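Local structure of tryptophanyl-tRNA synthetase (Aeropyrum pernix, 3A04) at residues Gln293-Tyr306 with Tyr324-Lys338. The protein catalyses the ATP-dependent attachment of L-tryptophan to tRNA(Trp), releasing AMP and diphosphate, as a class I aminoacyl-tRNA synthetase. Sequence-based numbering, arbitrary orientation.
Sequences QRRLGGVPEVCSVY and YTSCRLGKILCGECK. With SF4 (iron/sulfur cluster), chain B.
Pro300 fits between Tyr324 and Cys327: its CB lies 3.6 Å from Tyr324 CD1 and its CG 3.6 Å from Cys327 SG, a compact ring filling the angle between phenol and thiolate. The Tyr306 ring, one face under Pro300 CB, meets the Tyr324 ring obliquely, planes at 48°; Tyr306 OH is hydrogen-bonded to the backbone Pro8 O. Leu333 CD2 packs on Gln293 CG, while Leu333 CG lies 3.6 Å above one face of the Arg294 guanidinium. Gly297 and Gly330 touch, CA to CA 3.7 Å, both with positive phi and Gly330 in a Schellman motif; Arg294 O, Cys327 O and Cys327 SG leave no room for side chains on Gly330, Gly297 and Gly298, respectively. Gly298 N donates to Cys327 O (2.7 Å), tying the loop after helix 290-296 to the last turn of helix 317-328. Cys303, Cys327, Cys334 and Cys337 each bind one iron; Cys303 SG also caps the following helix, accepting from Tyr306 N. Gln293, bent at chi2 (86°), carries NE2 to Ile332 O at 3.0 Å, a nearly straight bond. At the rim Tyr324 OH and Glu301 OE2 meet at an improbably short 2.3 Å, so their hydrogen bond's geometry is doubtful. Four cysteine thiolates make this a typical [4Fe-4S] cluster site.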
ATOM      1  N   GLN A 293     -52.036 -25.737  -8.399  1.00 75.28           N
ATOM      2  CA  GLN A 293     -51.452 -24.670  -9.214  1.00 74.14           C
ATOM      3  C   GLN A 293     -52.485 -24.122 -10.198  1.00 74.11           C
ATOM      4  O   GLN A 293     -52.613 -22.910 -10.345  1.00 73.56           O
ATOM      5  CB  GLN A 293     -50.190 -25.163  -9.939  1.00 74.17           C
ATOM      6  CG  GLN A 293     -49.583 -24.182 -11.010  1.00 74.11           C
ATOM      7  CD  GLN A 293     -48.607 -23.132 -10.462  1.00 73.01           C
ATOM      8  OE1 GLN A 293     -48.284 -23.116  -9.268  1.00 71.67           O
ATOM      9  NE2 GLN A 293     -48.147 -22.240 -11.345  1.00 69.58           N
ATOM     10  N   ARG A 294     -53.244 -25.001 -10.856  1.00 74.29           N
ATOM     11  CA  ARG A 294     -54.254 -24.507 -11.815  1.00 74.91           C
ATOM     12  C   ARG A 294     -55.323 -23.597 -11.253  1.00 75.19           C
ATOM     13  O   ARG A 294     -55.675 -22.600 -11.888  1.00 74.83           O
ATOM     14  CB  ARG A 294     -54.870 -25.616 -12.653  1.00 75.14           C
ATOM     15  CG  ARG A 294     -54.443 -25.504 -14.097  1.00 75.37           C
ATOM     16  CD  ARG A 294     -53.979 -26.831 -14.547  1.00 76.04           C
ATOM     17  NE  ARG A 294     -53.088 -26.749 -15.697  1.00 78.28           N
ATOM     18  CZ  ARG A 294     -52.353 -27.780 -16.118  1.00 80.26           C
ATOM     19  NH1 ARG A 294     -52.422 -28.952 -15.461  1.00 80.13           N
ATOM     20  NH2 ARG A 294     -51.565 -27.655 -17.193  1.00 78.72           N
ATOM     21  N   ARG A 295     -55.812 -23.910 -10.048  1.00 75.95           N
ATOM     22  CA  ARG A 295     -56.821 -23.054  -9.417  1.00 76.40           C
ATOM     23  C   ARG A 295     -56.281 -21.711  -8.998  1.00 75.64           C
ATOM     24  O   ARG A 295     -56.868 -20.688  -9.340  1.00 76.57           O
ATOM     25  CB  ARG A 295     -57.517 -23.725  -8.231  1.00 77.25           C
ATOM     26  CG  ARG A 295     -57.555 -22.822  -6.996  1.00 79.62           C
ATOM     27  CD  ARG A 295     -58.941 -22.583  -6.456  1.00 82.61           C
ATOM     28  NE  ARG A 295     -59.149 -21.148  -6.236  1.00 84.63           N
ATOM     29  CZ  ARG A 295     -60.319 -20.584  -5.935  1.00 85.95           C
ATOM     30  NH1 ARG A 295     -61.411 -21.334  -5.804  1.00 85.10           N
ATOM     31  NH2 ARG A 295     -60.403 -19.261  -5.768  1.00 85.05           N
ATOM     32  N   LEU A 296     -55.168 -21.708  -8.271  1.00 74.86           N
ATOM     33  CA  LEU A 296     -54.640 -20.464  -7.667  1.00 73.32           C
ATOM     34  C   LEU A 296     -53.581 -19.725  -8.507  1.00 71.88           C
ATOM     35  O   LEU A 296     -53.400 -18.485  -8.360  1.00 71.40           O
ATOM     36  CB  LEU A 296     -54.038 -20.775  -6.297  1.00 74.00           C
ATOM     37  CG  LEU A 296     -54.826 -20.457  -5.016  1.00 75.33           C
ATOM     38  CD1 LEU A 296     -54.401 -21.450  -3.934  1.00 76.21           C
ATOM     39  CD2 LEU A 296     -54.631 -18.981  -4.563  1.00 75.75           C
ATOM     40  N   GLY A 297     -52.890 -20.493  -9.359  1.00 69.00           N
ATOM     41  CA  GLY A 297     -51.681 -20.021 -10.048  1.00 66.72           C
ATOM     42  C   GLY A 297     -50.435 -20.040  -9.158  1.00 64.05           C
ATOM     43  O   GLY A 297     -50.427 -20.639  -8.075  1.00 64.38           O
ATOM     44  N   GLY A 298     -49.369 -19.393  -9.621  1.00 61.34           N
ATOM     45  CA  GLY A 298     -48.136 -19.406  -8.876  1.00 57.22           C
ATOM     46  C   GLY A 298     -47.738 -18.069  -8.285  1.00 54.73           C
ATOM     47  O   GLY A 298     -48.471 -17.049  -8.385  1.00 54.11           O
ATOM     48  N   VAL A 299     -46.557 -18.064  -7.666  1.00 51.25           N
ATOM     49  CA  VAL A 299     -46.074 -16.876  -7.021  1.00 49.81           C
ATOM     50  C   VAL A 299     -44.690 -16.482  -7.630  1.00 49.60           C
ATOM     51  O   VAL A 299     -43.638 -16.891  -7.121  1.00 47.39           O
ATOM     52  CB  VAL A 299     -46.059 -17.073  -5.456  1.00 49.64           C
ATOM     53  CG1 VAL A 299     -45.620 -15.765  -4.694  1.00 49.42           C
ATOM     54  CG2 VAL A 299     -47.476 -17.606  -4.953  1.00 48.65           C
ATOM     55  N   PRO A 300     -44.713 -15.719  -8.748  1.00 49.67           N
ATOM     56  CA  PRO A 300     -43.454 -15.309  -9.426  1.00 49.04           C
ATOM     57  C   PRO A 300     -42.519 -14.449  -8.550  1.00 48.35           C
ATOM     58  O   PRO A 300     -41.301 -14.568  -8.664  1.00 47.27           O
ATOM     59  CB  PRO A 300     -43.952 -14.507 -10.660  1.00 48.67           C
ATOM     60  CG  PRO A 300     -45.345 -15.101 -10.978  1.00 48.70           C
ATOM     61  CD  PRO A 300     -45.916 -15.367  -9.555  1.00 50.20           C
ATOM     62  N   GLU A 301     -43.102 -13.604  -7.694  1.00 47.72           N
ATOM     63  CA  GLU A 301     -42.369 -12.766  -6.705  1.00 47.61           C
ATOM     64  C   GLU A 301     -41.313 -13.543  -5.883  1.00 45.65           C
ATOM     65  O   GLU A 301     -40.298 -12.982  -5.490  1.00 45.80           O
ATOM     66  CB  GLU A 301     -43.358 -12.049  -5.750  1.00 48.37           C
ATOM     67  CG  GLU A 301     -44.178 -10.916  -6.389  1.00 50.49           C
ATOM     68  CD  GLU A 301     -45.354 -11.382  -7.306  1.00 54.90           C
ATOM     69  OE1 GLU A 301     -45.710 -12.583  -7.320  1.00 54.79           O
ATOM     70  OE2 GLU A 301     -45.947 -10.517  -8.010  1.00 56.20           O
ATOM     71  N   VAL A 302     -41.533 -14.841  -5.660  1.00 44.91           N
ATOM     72  CA  VAL A 302     -40.582 -15.682  -4.895  1.00 43.59           C
ATOM     73  C   VAL A 302     -39.912 -16.800  -5.712  1.00 42.45           C
ATOM     74  O   VAL A 302     -39.350 -17.768  -5.142  1.00 41.34           O
ATOM     75  CB  VAL A 302     -41.257 -16.248  -3.592  1.00 44.46           C
ATOM     76  CG1 VAL A 302     -41.892 -15.092  -2.821  1.00 44.56           C
ATOM     77  CG2 VAL A 302     -42.330 -17.239  -3.965  1.00 43.79           C
ATOM     78  N   CYS A 303     -39.975 -16.688  -7.043  1.00 40.12           N
ATOM     79  CA  CYS A 303     -39.603 -17.820  -7.895  1.00 38.47           C
ATOM     80  C   CYS A 303     -38.272 -17.472  -8.546  1.00 38.31           C
ATOM     81  O   CYS A 303     -38.136 -16.426  -9.213  1.00 36.54           O
ATOM     82  CB  CYS A 303     -40.641 -17.993  -9.014  1.00 38.84           C
ATOM     83  SG  CYS A 303     -40.141 -19.254 -10.111  1.00 38.48           S
ATOM     84  N   SER A 304     -37.298 -18.340  -8.363  1.00 37.46           N
ATOM     85  CA  SER A 304     -35.958 -18.067  -8.931  1.00 38.47           C
ATOM     86  C   SER A 304     -35.924 -18.347 -10.466  1.00 37.69           C
ATOM     87  O   SER A 304     -35.040 -17.890 -11.170  1.00 36.89           O
ATOM     88  CB  SER A 304     -34.934 -18.896  -8.157  1.00 39.11           C
ATOM     89  OG  SER A 304     -35.018 -20.227  -8.588  1.00 45.22           O
ATOM     90  N   VAL A 305     -36.920 -19.074 -11.000  1.00 36.88           N
ATOM     91  CA  VAL A 305     -37.004 -19.272 -12.465  1.00 36.66           C
ATOM     92  C   VAL A 305     -37.468 -17.982 -13.119  1.00 36.38           C
ATOM     93  O   VAL A 305     -36.857 -17.477 -14.090  1.00 36.40           O
ATOM     94  CB  VAL A 305     -37.993 -20.413 -12.819  1.00 37.69           C
ATOM     95  CG1 VAL A 305     -38.173 -20.487 -14.397  1.00 35.95           C
ATOM     96  CG2 VAL A 305     -37.488 -21.750 -12.227  1.00 39.28           C
ATOM     97  N   TYR A 306     -38.504 -17.404 -12.532  1.00 34.97           N
ATOM     98  CA  TYR A 306     -39.035 -16.154 -13.000  1.00 34.05           C
ATOM     99  C   TYR A 306     -37.968 -15.054 -12.892  1.00 34.50           C
ATOM    100  O   TYR A 306     -37.827 -14.223 -13.794  1.00 33.39           O
ATOM    101  CB  TYR A 306     -40.307 -15.751 -12.207  1.00 33.97           C
ATOM    102  CG  TYR A 306     -40.848 -14.417 -12.675  1.00 34.14           C
ATOM    103  CD1 TYR A 306     -41.427 -14.286 -13.959  1.00 33.41           C
ATOM    104  CD2 TYR A 306     -40.690 -13.251 -11.900  1.00 38.52           C
ATOM    105  CE1 TYR A 306     -41.872 -12.991 -14.446  1.00 35.77           C
ATOM    106  CE2 TYR A 306     -41.129 -11.967 -12.379  1.00 36.85           C
ATOM    107  CZ  TYR A 306     -41.725 -11.860 -13.640  1.00 41.56           C
ATOM    108  OH  TYR A 306     -42.185 -10.624 -14.087  1.00 38.76           O
ATOM    109  N   TYR A 324     -45.371 -13.926 -16.343  1.00 45.78           N
ATOM    110  CA  TYR A 324     -45.897 -13.498 -15.052  1.00 48.44           C
ATOM    111  C   TYR A 324     -47.441 -13.679 -15.002  1.00 50.45           C
ATOM    112  O   TYR A 324     -47.990 -14.255 -14.053  1.00 51.26           O
ATOM    113  CB  TYR A 324     -45.533 -12.024 -14.823  1.00 48.71           C
ATOM    114  CG  TYR A 324     -46.027 -11.468 -13.520  1.00 49.29           C
ATOM    115  CD1 TYR A 324     -45.299 -11.678 -12.350  1.00 52.10           C
ATOM    116  CD2 TYR A 324     -47.220 -10.725 -13.445  1.00 52.19           C
ATOM    117  CE1 TYR A 324     -45.702 -11.172 -11.128  1.00 52.95           C
ATOM    118  CE2 TYR A 324     -47.657 -10.200 -12.208  1.00 54.61           C
ATOM    119  CZ  TYR A 324     -46.890 -10.435 -11.050  1.00 55.34           C
ATOM    120  OH  TYR A 324     -47.274  -9.975  -9.815  1.00 54.92           O
ATOM    121  N   THR A 325     -48.099 -13.130 -16.027  1.00 53.04           N
ATOM    122  CA  THR A 325     -49.556 -13.157 -16.202  1.00 55.56           C
ATOM    123  C   THR A 325     -50.033 -14.612 -16.174  1.00 55.96           C
ATOM    124  O   THR A 325     -50.816 -14.992 -15.304  1.00 57.18           O
ATOM    125  CB  THR A 325     -49.905 -12.411 -17.531  1.00 56.29           C
ATOM    126  OG1 THR A 325     -49.653 -11.000 -17.362  1.00 57.29           O
ATOM    127  CG2 THR A 325     -51.348 -12.680 -18.043  1.00 57.90           C
ATOM    128  N   SER A 326     -49.506 -15.436 -17.081  1.00 56.65           N
ATOM    129  CA  SER A 326     -49.862 -16.855 -17.158  1.00 56.62           C
ATOM    130  C   SER A 326     -49.720 -17.616 -15.854  1.00 57.44           C
ATOM    131  O   SER A 326     -50.657 -18.322 -15.436  1.00 57.05           O
ATOM    132  CB  SER A 326     -49.141 -17.564 -18.313  1.00 56.27           C
ATOM    133  OG  SER A 326     -49.273 -16.784 -19.492  1.00 56.46           O
ATOM    134  N   CYS A 327     -48.558 -17.489 -15.201  1.00 57.65           N
ATOM    135  CA  CYS A 327     -48.376 -18.071 -13.878  1.00 57.93           C
ATOM    136  C   CYS A 327     -49.377 -17.502 -12.850  1.00 59.59           C
ATOM    137  O   CYS A 327     -49.877 -18.236 -12.005  1.00 60.28           O
ATOM    138  CB  CYS A 327     -46.958 -17.814 -13.373  1.00 57.55           C
ATOM    139  SG  CYS A 327     -46.724 -18.339 -11.684  1.00 55.23           S
ATOM    140  N   ARG A 328     -49.631 -16.199 -12.896  1.00 61.07           N
ATOM    141  CA  ARG A 328     -50.570 -15.588 -11.942  1.00 63.47           C
ATOM    142  C   ARG A 328     -52.048 -15.831 -12.303  1.00 64.15           C
ATOM    143  O   ARG A 328     -52.927 -15.550 -11.487  1.00 64.45           O
ATOM    144  CB  ARG A 328     -50.335 -14.093 -11.800  1.00 63.61           C
ATOM    145  CG  ARG A 328     -49.100 -13.766 -10.987  1.00 67.61           C
ATOM    146  CD  ARG A 328     -49.282 -12.473 -10.248  1.00 71.54           C
ATOM    147  NE  ARG A 328     -50.359 -12.552  -9.265  1.00 72.97           N
ATOM    148  CZ  ARG A 328     -50.978 -11.497  -8.736  1.00 74.22           C
ATOM    149  NH1 ARG A 328     -50.632 -10.257  -9.089  1.00 71.37           N
ATOM    150  NH2 ARG A 328     -51.953 -11.696  -7.846  1.00 74.32           N
ATOM    151  N   LEU A 329     -52.300 -16.351 -13.508  1.00 64.02           N
ATOM    152  CA  LEU A 329     -53.658 -16.702 -13.934  1.00 63.71           C
ATOM    153  C   LEU A 329     -53.990 -18.189 -13.826  1.00 62.99           C
ATOM    154  O   LEU A 329     -55.104 -18.590 -14.130  1.00 63.07           O
ATOM    155  CB  LEU A 329     -53.912 -16.203 -15.362  1.00 63.57           C
ATOM    156  CG  LEU A 329     -54.761 -14.955 -15.523  1.00 64.11           C
ATOM    157  CD1 LEU A 329     -54.613 -14.006 -14.320  1.00 65.85           C
ATOM    158  CD2 LEU A 329     -54.471 -14.271 -16.842  1.00 63.76           C
ATOM    159  N   GLY A 330     -53.044 -19.010 -13.389  1.00 61.98           N
ATOM    160  CA  GLY A 330     -53.242 -20.465 -13.409  1.00 61.06           C
ATOM    161  C   GLY A 330     -53.002 -21.185 -14.740  1.00 60.52           C
ATOM    162  O   GLY A 330     -53.322 -22.388 -14.884  1.00 61.54           O
ATOM    163  N   LYS A 331     -52.407 -20.493 -15.708  1.00 59.11           N
ATOM    164  CA  LYS A 331     -52.262 -21.053 -17.077  1.00 58.42           C
ATOM    165  C   LYS A 331     -50.974 -21.855 -17.357  1.00 57.17           C
ATOM    166  O   LYS A 331     -50.789 -22.365 -18.464  1.00 56.51           O
ATOM    167  CB  LYS A 331     -52.436 -19.942 -18.148  1.00 59.47           C
ATOM    168  CG  LYS A 331     -53.836 -19.341 -18.283  1.00 62.18           C
ATOM    169  CD  LYS A 331     -53.754 -17.821 -18.578  1.00 66.32           C
ATOM    170  CE  LYS A 331     -55.056 -17.259 -19.220  1.00 69.94           C
ATOM    171  NZ  LYS A 331     -55.132 -17.560 -20.711  1.00 68.72           N
ATOM    172  N   ILE A 332     -50.079 -21.956 -16.375  1.00 54.54           N
ATOM    173  CA  ILE A 332     -48.807 -22.575 -16.630  1.00 52.95           C
ATOM    174  C   ILE A 332     -48.302 -23.294 -15.388  1.00 50.86           C
ATOM    175  O   ILE A 332     -48.433 -22.780 -14.283  1.00 52.13           O
ATOM    176  CB  ILE A 332     -47.745 -21.512 -17.191  1.00 53.13           C
ATOM    177  CG1 ILE A 332     -46.498 -22.213 -17.752  1.00 53.15           C
ATOM    178  CG2 ILE A 332     -47.346 -20.451 -16.125  1.00 53.15           C
ATOM    179  CD1 ILE A 332     -45.472 -21.229 -18.303  1.00 51.80           C
ATOM    180  N   LEU A 333     -47.735 -24.478 -15.589  1.00 49.24           N
ATOM    181  CA  LEU A 333     -47.104 -25.245 -14.528  1.00 47.73           C
ATOM    182  C   LEU A 333     -45.578 -25.051 -14.566  1.00 46.31           C
ATOM    183  O   LEU A 333     -45.011 -24.738 -15.623  1.00 44.28           O
ATOM    184  CB  LEU A 333     -47.454 -26.732 -14.677  1.00 48.05           C
ATOM    185  CG  LEU A 333     -48.957 -27.139 -14.634  1.00 51.71           C
ATOM    186  CD1 LEU A 333     -49.093 -28.673 -14.569  1.00 54.55           C
ATOM    187  CD2 LEU A 333     -49.701 -26.463 -13.503  1.00 51.56           C
ATOM    188  N   CYS A 334     -44.918 -25.307 -13.436  1.00 45.53           N
ATOM    189  CA  CYS A 334     -43.482 -25.072 -13.283  1.00 45.34           C
ATOM    190  C   CYS A 334     -42.608 -25.915 -14.205  1.00 45.50           C
ATOM    191  O   CYS A 334     -41.548 -25.478 -14.650  1.00 44.14           O
ATOM    192  CB  CYS A 334     -43.075 -25.293 -11.820  1.00 46.43           C
ATOM    193  SG  CYS A 334     -43.783 -24.007 -10.715  1.00 47.86           S
ATOM    194  N   GLY A 335     -43.042 -27.142 -14.486  1.00 44.57           N
ATOM    195  CA  GLY A 335     -42.317 -27.989 -15.406  1.00 43.24           C
ATOM    196  C   GLY A 335     -42.224 -27.325 -16.783  1.00 43.14           C
ATOM    197  O   GLY A 335     -41.156 -27.318 -17.412  1.00 41.63           O
ATOM    198  N   GLU A 336     -43.325 -26.747 -17.266  1.00 44.21           N
ATOM    199  CA  GLU A 336     -43.256 -26.179 -18.618  1.00 44.51           C
ATOM    200  C   GLU A 336     -42.550 -24.825 -18.588  1.00 41.95           C
ATOM    201  O   GLU A 336     -41.865 -24.461 -19.540  1.00 40.79           O
ATOM    202  CB  GLU A 336     -44.630 -26.020 -19.265  1.00 46.21           C
ATOM    203  CG  GLU A 336     -45.700 -25.468 -18.387  1.00 53.43           C
ATOM    204  CD  GLU A 336     -47.115 -25.590 -19.037  1.00 62.66           C
ATOM    205  OE1 GLU A 336     -47.286 -25.055 -20.204  1.00 62.51           O
ATOM    206  OE2 GLU A 336     -48.008 -26.218 -18.371  1.00 57.92           O
ATOM    207  N   CYS A 337     -42.797 -24.075 -17.528  1.00 39.21           N
ATOM    208  CA  CYS A 337     -42.108 -22.831 -17.302  1.00 39.05           C
ATOM    209  C   CYS A 337     -40.576 -22.974 -17.266  1.00 38.12           C
ATOM    210  O   CYS A 337     -39.873 -22.167 -17.869  1.00 37.45           O
ATOM    211  CB  CYS A 337     -42.597 -22.240 -16.025  1.00 39.34           C
ATOM    212  SG  CYS A 337     -42.284 -20.465 -15.902  1.00 41.02           S
ATOM    213  N   LYS A 338     -40.094 -24.015 -16.569  1.00 35.97           N
ATOM    214  CA  LYS A 338     -38.689 -24.361 -16.544  1.00 35.96           C
ATOM    215  C   LYS A 338     -38.184 -24.767 -17.888  1.00 35.26           C
ATOM    216  O   LYS A 338     -37.093 -24.380 -18.238  1.00 32.23           O
ATOM    217  CB  LYS A 338     -38.396 -25.511 -15.559  1.00 35.40           C
ATOM    218  CG  LYS A 338     -38.514 -24.995 -14.092  1.00 38.48           C
ATOM    219  CD  LYS A 338     -38.386 -26.142 -13.062  1.00 39.50           C
ATOM    220  CE  LYS A 338     -38.022 -25.538 -11.631  1.00 41.37           C
ATOM    221  NZ  LYS A 338     -37.991 -26.606 -10.579  1.00 42.15           N
TER
HETATM  222 FE1  SF4 B 373     -42.919 -20.354 -13.718  1.00 44.72          FE
HETATM  223 FE2  SF4 B 373     -44.815 -19.465 -11.942  1.00 49.29          FE
HETATM  224 FE3  SF4 B 373     -43.651 -21.933 -11.624  1.00 48.98          FE
HETATM  225 FE4  SF4 B 373     -42.113 -19.690 -11.320  1.00 42.44          FE
HETATM  226  S1  SF4 B 373     -44.008 -20.334 -10.022  1.00 48.71           S
HETATM  227  S2  SF4 B 373     -41.521 -21.568 -12.442  1.00 44.89           S
HETATM  228  S3  SF4 B 373     -42.987 -18.260 -12.790  1.00 44.89           S
HETATM  229  S4  SF4 B 373     -45.076 -21.268 -13.338  1.00 46.17           S